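Local coordinates for ethanolamine utilization protein EutL (Clostridium perfringens E str. JGS1987, PDB 4TME), which forms part of the shell of the ethanolamine-utilization bacterial microcompartment, binds ethanolamine and probably controls transport through an allosterically gated pore, at residues A164-E174 with L188-A199. Sequence-based numbering, arbitrary orientation.
Sequences ALKAADVEMCE and LLTGSQSACKAA
Glu171 and Thr190 form an antiparallel hydrogen-bonded pair, with Glu171 N 2.8 Å from Thr190 O and the reciprocal bond running from Thr190 N to Glu171 O. Cys173 and Glu174 both face Leu188, a classic beta bulge: Leu188 O takes a bond from Cys173 N at 3.0 Å and a weak one from Glu174 N, while Leu188 N donates to Glu174 O. At the junctions of strand and helix, a water donates to Asp169 O and accepts from Ser192 N. Ser192 also caps helix 193-212, its OG accepting from Ala195 N at 3.1 Å.

On one face of the sheet, Leu189 spreads its two methyls: CD1 meets Val170 CG2 at 3.9 Å, and CD2 lies 4.0 Å from Met172 SD. Leu165 crosses Leu189 at about a right angle, its CD2 reaching both methyls. With CG1 anti to its carbonyl carbon (chi1 -66°), Val170 turns that methyl toward Ala195 and Ala199. Ala168 CB, just past helix 154-167, sits 3.3 Å from Ala195 O; within the helices, Ala164 CB packs on Ala199. At the bulge, Cys173 SG rests 3.4 Å from Thr190 CG2, whereas Thr190 OG1 bonds to Ala146 O. Backbone bonding thus pairs strand 171-176, outermost of its sheet within this chain, with strand 185-191, and apolar packing fastens the flanking helices to one face.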
ATOM      1  N   ALA C 164     -19.391  -4.158 -19.165  1.00 26.19           N
ATOM      2  CA  ALA C 164     -19.462  -5.609 -19.118  1.00 26.84           C
ATOM      3  C   ALA C 164     -20.800  -6.052 -18.510  1.00 28.04           C
ATOM      4  O   ALA C 164     -21.449  -6.968 -19.020  1.00 29.22           O
ATOM      5  CB  ALA C 164     -18.309  -6.167 -18.334  1.00 25.13           C
ATOM      6  N   LEU C 165     -21.220  -5.368 -17.435  1.00 27.78           N
ATOM      7  CA  LEU C 165     -22.480  -5.691 -16.767  1.00 28.22           C
ATOM      8  C   LEU C 165     -23.686  -5.438 -17.669  1.00 30.28           C
ATOM      9  O   LEU C 165     -24.677  -6.176 -17.646  1.00 31.62           O
ATOM     10  CB  LEU C 165     -22.604  -4.888 -15.462  1.00 28.66           C
ATOM     11  CG  LEU C 165     -21.655  -5.332 -14.338  1.00 28.92           C
ATOM     12  CD1 LEU C 165     -21.572  -4.252 -13.308  1.00 30.07           C
ATOM     13  CD2 LEU C 165     -22.134  -6.622 -13.702  1.00 30.60           C
ATOM     14  N   LYS C 166     -23.622  -4.381 -18.471  1.00 29.35           N
ATOM     15  CA  LYS C 166     -24.708  -4.068 -19.374  1.00 30.69           C
ATOM     16  C   LYS C 166     -24.776  -5.031 -20.567  1.00 32.26           C
ATOM     17  O   LYS C 166     -25.855  -5.279 -21.109  1.00 33.85           O
ATOM     18  CB  LYS C 166     -24.566  -2.628 -19.838  1.00 31.08           C
ATOM     19  CG  LYS C 166     -25.014  -1.652 -18.743  1.00 31.63           C
ATOM     20  CD  LYS C 166     -24.533  -0.250 -18.996  1.00 31.29           C
ATOM     21  CE  LYS C 166     -25.224   0.737 -18.049  1.00 30.84           C
ATOM     22  NZ  LYS C 166     -24.656   2.083 -18.234  1.00 29.08           N
ATOM     23  N   ALA C 167     -23.633  -5.592 -20.941  1.00 32.52           N
ATOM     24  CA  ALA C 167     -23.522  -6.373 -22.183  1.00 36.61           C
ATOM     25  C   ALA C 167     -23.968  -7.818 -22.041  1.00 37.37           C
ATOM     26  O   ALA C 167     -24.292  -8.476 -23.036  1.00 38.42           O
ATOM     27  CB  ALA C 167     -22.093  -6.353 -22.679  1.00 38.49           C
ATOM     28  N   ALA C 168     -23.991  -8.313 -20.819  1.00 36.16           N
ATOM     29  CA  ALA C 168     -24.065  -9.745 -20.608  1.00 39.04           C
ATOM     30  C   ALA C 168     -24.969 -10.065 -19.436  1.00 39.21           C
ATOM     31  O   ALA C 168     -25.082  -9.275 -18.500  1.00 37.32           O
ATOM     32  CB  ALA C 168     -22.663 -10.299 -20.376  1.00 39.59           C
ATOM     33  N   ASP C 169     -25.595 -11.233 -19.488  1.00 40.23           N
ATOM     34  CA  ASP C 169     -26.444 -11.701 -18.403  1.00 41.37           C
ATOM     35  C   ASP C 169     -25.581 -12.270 -17.287  1.00 38.15           C
ATOM     36  O   ASP C 169     -25.519 -13.493 -17.084  1.00 38.84           O
ATOM     37  CB  ASP C 169     -27.438 -12.760 -18.907  1.00 49.51           C
ATOM     38  CG  ASP C 169     -28.548 -13.046 -17.905  1.00 60.74           C
ATOM     39  OD1 ASP C 169     -28.654 -12.300 -16.910  1.00 60.88           O
ATOM     40  OD2 ASP C 169     -29.323 -14.010 -18.118  1.00 70.27           O
ATOM     41  N   VAL C 170     -24.898 -11.372 -16.582  1.00 36.29           N
ATOM     42  CA  VAL C 170     -23.981 -11.739 -15.506  1.00 35.92           C
ATOM     43  C   VAL C 170     -24.298 -11.023 -14.190  1.00 36.48           C
ATOM     44  O   VAL C 170     -24.937  -9.957 -14.176  1.00 38.74           O
ATOM     45  CB  VAL C 170     -22.518 -11.429 -15.896  1.00 35.02           C
ATOM     46  CG1 VAL C 170     -22.084 -12.334 -17.053  1.00 35.41           C
ATOM     47  CG2 VAL C 170     -22.346  -9.957 -16.241  1.00 36.24           C
ATOM     48  N   GLU C 171     -23.863 -11.638 -13.092  1.00 34.41           N
ATOM     49  CA  GLU C 171     -24.058 -11.132 -11.740  1.00 35.81           C
ATOM     50  C   GLU C 171     -22.729 -10.757 -11.124  1.00 34.18           C
ATOM     51  O   GLU C 171     -21.721 -11.428 -11.332  1.00 33.64           O
ATOM     52  CB  GLU C 171     -24.722 -12.173 -10.840  1.00 42.47           C
ATOM     53  CG  GLU C 171     -26.044 -12.719 -11.346  1.00 54.42           C
ATOM     54  CD  GLU C 171     -26.619 -13.757 -10.403  1.00 65.16           C
ATOM     55  OE1 GLU C 171     -26.254 -14.953 -10.526  1.00 68.68           O
ATOM     56  OE2 GLU C 171     -27.424 -13.371  -9.530  1.00 69.10           O
ATOM     57  N   MET C 172     -22.744  -9.688 -10.344  1.00 34.23           N
ATOM     58  CA  MET C 172     -21.601  -9.250  -9.574  1.00 35.86           C
ATOM     59  C   MET C 172     -21.373 -10.216  -8.410  1.00 35.87           C
ATOM     60  O   MET C 172     -22.312 -10.507  -7.656  1.00 37.64           O
ATOM     61  CB  MET C 172     -21.859  -7.819  -9.083  1.00 39.27           C
ATOM     62  CG  MET C 172     -20.893  -7.282  -8.061  1.00 41.17           C
ATOM     63  SD  MET C 172     -19.233  -7.215  -8.696  1.00 35.58           S
ATOM     64  CE  MET C 172     -19.158  -5.680  -9.637  1.00 32.07           C
ATOM     65  N   CYS C 173     -20.156 -10.755  -8.290  1.00 32.47           N
ATOM     66  CA  CYS C 173     -19.801 -11.620  -7.166  1.00 31.93           C
ATOM     67  C   CYS C 173     -18.834 -10.965  -6.185  1.00 34.68           C
ATOM     68  O   CYS C 173     -19.050 -10.995  -4.968  1.00 40.13           O
ATOM     69  CB  CYS C 173     -19.188 -12.918  -7.679  1.00 29.38           C
ATOM     70  SG  CYS C 173     -20.338 -13.808  -8.659  1.00 33.56           S
ATOM     71  N   GLU C 174     -17.768 -10.384  -6.716  1.00 29.75           N
ATOM     72  CA  GLU C 174     -16.746  -9.747  -5.909  1.00 28.41           C
ATOM     73  C   GLU C 174     -16.204  -8.532  -6.644  1.00 27.30           C
ATOM     74  O   GLU C 174     -15.899  -8.611  -7.839  1.00 27.92           O
ATOM     75  CB  GLU C 174     -15.606 -10.726  -5.603  1.00 32.11           C
ATOM     76  CG  GLU C 174     -14.520 -10.169  -4.704  1.00 44.02           C
ATOM     77  CD  GLU C 174     -14.848 -10.322  -3.225  1.00 64.26           C
ATOM     78  OE1 GLU C 174     -14.010 -10.899  -2.496  1.00 80.52           O
ATOM     79  OE2 GLU C 174     -15.932  -9.871  -2.790  1.00 66.39           O
ATOM     80  N   LEU C 188     -15.048 -10.045 -10.171  1.00 23.22           N
ATOM     81  CA  LEU C 188     -15.454 -11.374 -10.599  1.00 24.12           C
ATOM     82  C   LEU C 188     -16.945 -11.349 -10.866  1.00 26.29           C
ATOM     83  O   LEU C 188     -17.736 -11.004  -9.965  1.00 26.69           O
ATOM     84  CB  LEU C 188     -15.163 -12.435  -9.534  1.00 24.31           C
ATOM     85  CG  LEU C 188     -13.722 -12.564  -9.037  1.00 24.03           C
ATOM     86  CD1 LEU C 188     -13.613 -13.600  -7.903  1.00 25.87           C
ATOM     87  CD2 LEU C 188     -12.784 -12.912 -10.186  1.00 23.05           C
ATOM     88  N   LEU C 189     -17.343 -11.706 -12.084  1.00 25.43           N
ATOM     89  CA  LEU C 189     -18.758 -11.776 -12.446  1.00 25.92           C
ATOM     90  C   LEU C 189     -19.098 -13.220 -12.764  1.00 28.68           C
ATOM     91  O   LEU C 189     -18.242 -13.949 -13.240  1.00 28.55           O
ATOM     92  CB  LEU C 189     -19.092 -10.907 -13.666  1.00 26.29           C
ATOM     93  CG  LEU C 189     -18.521  -9.483 -13.655  1.00 27.64           C
ATOM     94  CD1 LEU C 189     -18.926  -8.744 -14.925  1.00 29.28           C
ATOM     95  CD2 LEU C 189     -19.004  -8.717 -12.418  1.00 28.86           C
ATOM     96  N   THR C 190     -20.337 -13.633 -12.539  1.00 30.34           N
ATOM     97  CA  THR C 190     -20.721 -15.012 -12.880  1.00 30.45           C
ATOM     98  C   THR C 190     -21.962 -15.068 -13.753  1.00 32.05           C
ATOM     99  O   THR C 190     -22.751 -14.128 -13.807  1.00 33.08           O
ATOM    100  CB  THR C 190     -20.938 -15.882 -11.618  1.00 30.38           C
ATOM    101  OG1 THR C 190     -21.017 -17.267 -12.001  1.00 32.19           O
ATOM    102  CG2 THR C 190     -22.222 -15.507 -10.869  1.00 30.84           C
ATOM    103  N   GLY C 191     -22.116 -16.198 -14.434  1.00 32.96           N
ATOM    104  CA  GLY C 191     -23.248 -16.455 -15.312  1.00 34.58           C
ATOM    105  C   GLY C 191     -22.927 -17.692 -16.128  1.00 34.96           C
ATOM    106  O   GLY C 191     -22.005 -18.437 -15.774  1.00 34.45           O
ATOM    107  N   SER C 192     -23.662 -17.920 -17.211  1.00 36.53           N
ATOM    108  CA  SER C 192     -23.342 -19.023 -18.105  1.00 38.21           C
ATOM    109  C   SER C 192     -21.958 -18.794 -18.718  1.00 37.53           C
ATOM    110  O   SER C 192     -21.422 -17.684 -18.659  1.00 36.38           O
ATOM    111  CB  SER C 192     -24.389 -19.160 -19.196  1.00 40.33           C
ATOM    112  OG  SER C 192     -24.310 -18.082 -20.108  1.00 40.81           O
ATOM    113  N   GLN C 193     -21.372 -19.826 -19.312  1.00 38.07           N
ATOM    114  CA  GLN C 193     -20.060 -19.651 -19.933  1.00 40.93           C
ATOM    115  C   GLN C 193     -20.123 -18.635 -21.085  1.00 38.09           C
ATOM    116  O   GLN C 193     -19.213 -17.818 -21.238  1.00 36.75           O
ATOM    117  CB  GLN C 193     -19.512 -20.999 -20.418  1.00 50.97           C
ATOM    118  CG  GLN C 193     -19.019 -21.846 -19.246  1.00 61.55           C
ATOM    119  CD  GLN C 193     -18.478 -23.194 -19.656  1.00 71.76           C
ATOM    120  OE1 GLN C 193     -18.308 -23.482 -20.842  1.00 74.47           O
ATOM    121  NE2 GLN C 193     -18.208 -24.038 -18.669  1.00 75.87           N
ATOM    122  N   SER C 194     -21.205 -18.658 -21.859  1.00 39.30           N
ATOM    123  CA  SER C 194     -21.351 -17.720 -22.973  1.00 40.78           C
ATOM    124  C   SER C 194     -21.545 -16.287 -22.442  1.00 38.35           C
ATOM    125  O   SER C 194     -20.993 -15.334 -23.002  1.00 37.45           O
ATOM    126  CB  SER C 194     -22.496 -18.150 -23.900  1.00 45.13           C
ATOM    127  OG  SER C 194     -23.777 -17.909 -23.344  1.00 48.04           O
ATOM    128  N   ALA C 195     -22.274 -16.133 -21.341  1.00 35.98           N
ATOM    129  CA  ALA C 195     -22.450 -14.801 -20.747  1.00 34.86           C
ATOM    130  C   ALA C 195     -21.151 -14.267 -20.161  1.00 33.24           C
ATOM    131  O   ALA C 195     -20.873 -13.069 -20.258  1.00 31.72           O
ATOM    132  CB  ALA C 195     -23.524 -14.825 -19.676  1.00 35.49           C
ATOM    133  N   CYS C 196     -20.352 -15.135 -19.548  1.00 32.20           N
ATOM    134  CA  CYS C 196     -19.060 -14.696 -19.014  1.00 31.14           C
ATOM    135  C   CYS C 196     -18.131 -14.304 -20.166  1.00 30.94           C
ATOM    136  O   CYS C 196     -17.418 -13.316 -20.075  1.00 30.31           O
ATOM    137  CB  CYS C 196     -18.421 -15.780 -18.143  1.00 30.66           C
ATOM    138  SG  CYS C 196     -19.279 -16.006 -16.554  1.00 32.89           S
ATOM    139  N   LYS C 197     -18.175 -15.043 -21.271  1.00 31.94           N
ATOM    140  CA  LYS C 197     -17.360 -14.680 -22.428  1.00 33.42           C
ATOM    141  C   LYS C 197     -17.791 -13.326 -23.018  1.00 31.76           C
ATOM    142  O   LYS C 197     -16.951 -12.490 -23.391  1.00 31.77           O
ATOM    143  CB  LYS C 197     -17.440 -15.772 -23.493  1.00 39.98           C
ATOM    144  CG  LYS C 197     -16.705 -15.441 -24.782  1.00 49.36           C
ATOM    145  CD  LYS C 197     -15.222 -15.184 -24.541  1.00 58.10           C
ATOM    146  CE  LYS C 197     -14.490 -14.891 -25.849  1.00 65.56           C
ATOM    147  NZ  LYS C 197     -13.103 -14.402 -25.615  1.00 67.92           N
ATOM    148  N   ALA C 198     -19.092 -13.089 -23.070  1.00 31.87           N
ATOM    149  CA  ALA C 198     -19.609 -11.814 -23.574  1.00 31.89           C
ATOM    150  C   ALA C 198     -19.156 -10.669 -22.639  1.00 31.15           C
ATOM    151  O   ALA C 198     -18.869  -9.558 -23.087  1.00 30.43           O
ATOM    152  CB  ALA C 198     -21.101 -11.847 -23.677  1.00 33.84           C
ATOM    153  N   ALA C 199     -19.101 -10.940 -21.343  1.00 30.32           N
ATOM    154  CA  ALA C 199     -18.683  -9.908 -20.391  1.00 29.51           C
ATOM    155  C   ALA C 199     -17.192  -9.615 -20.596  1.00 29.25           C
ATOM    156  O   ALA C 199     -16.761  -8.451 -20.589  1.00 28.89           O
ATOM    157  CB  ALA C 199     -18.965 -10.347 -18.948  1.00 28.43           C
TER
HETATM  158  O   HOH W   1     -25.999 -16.103 -17.445  1.00 35.68           O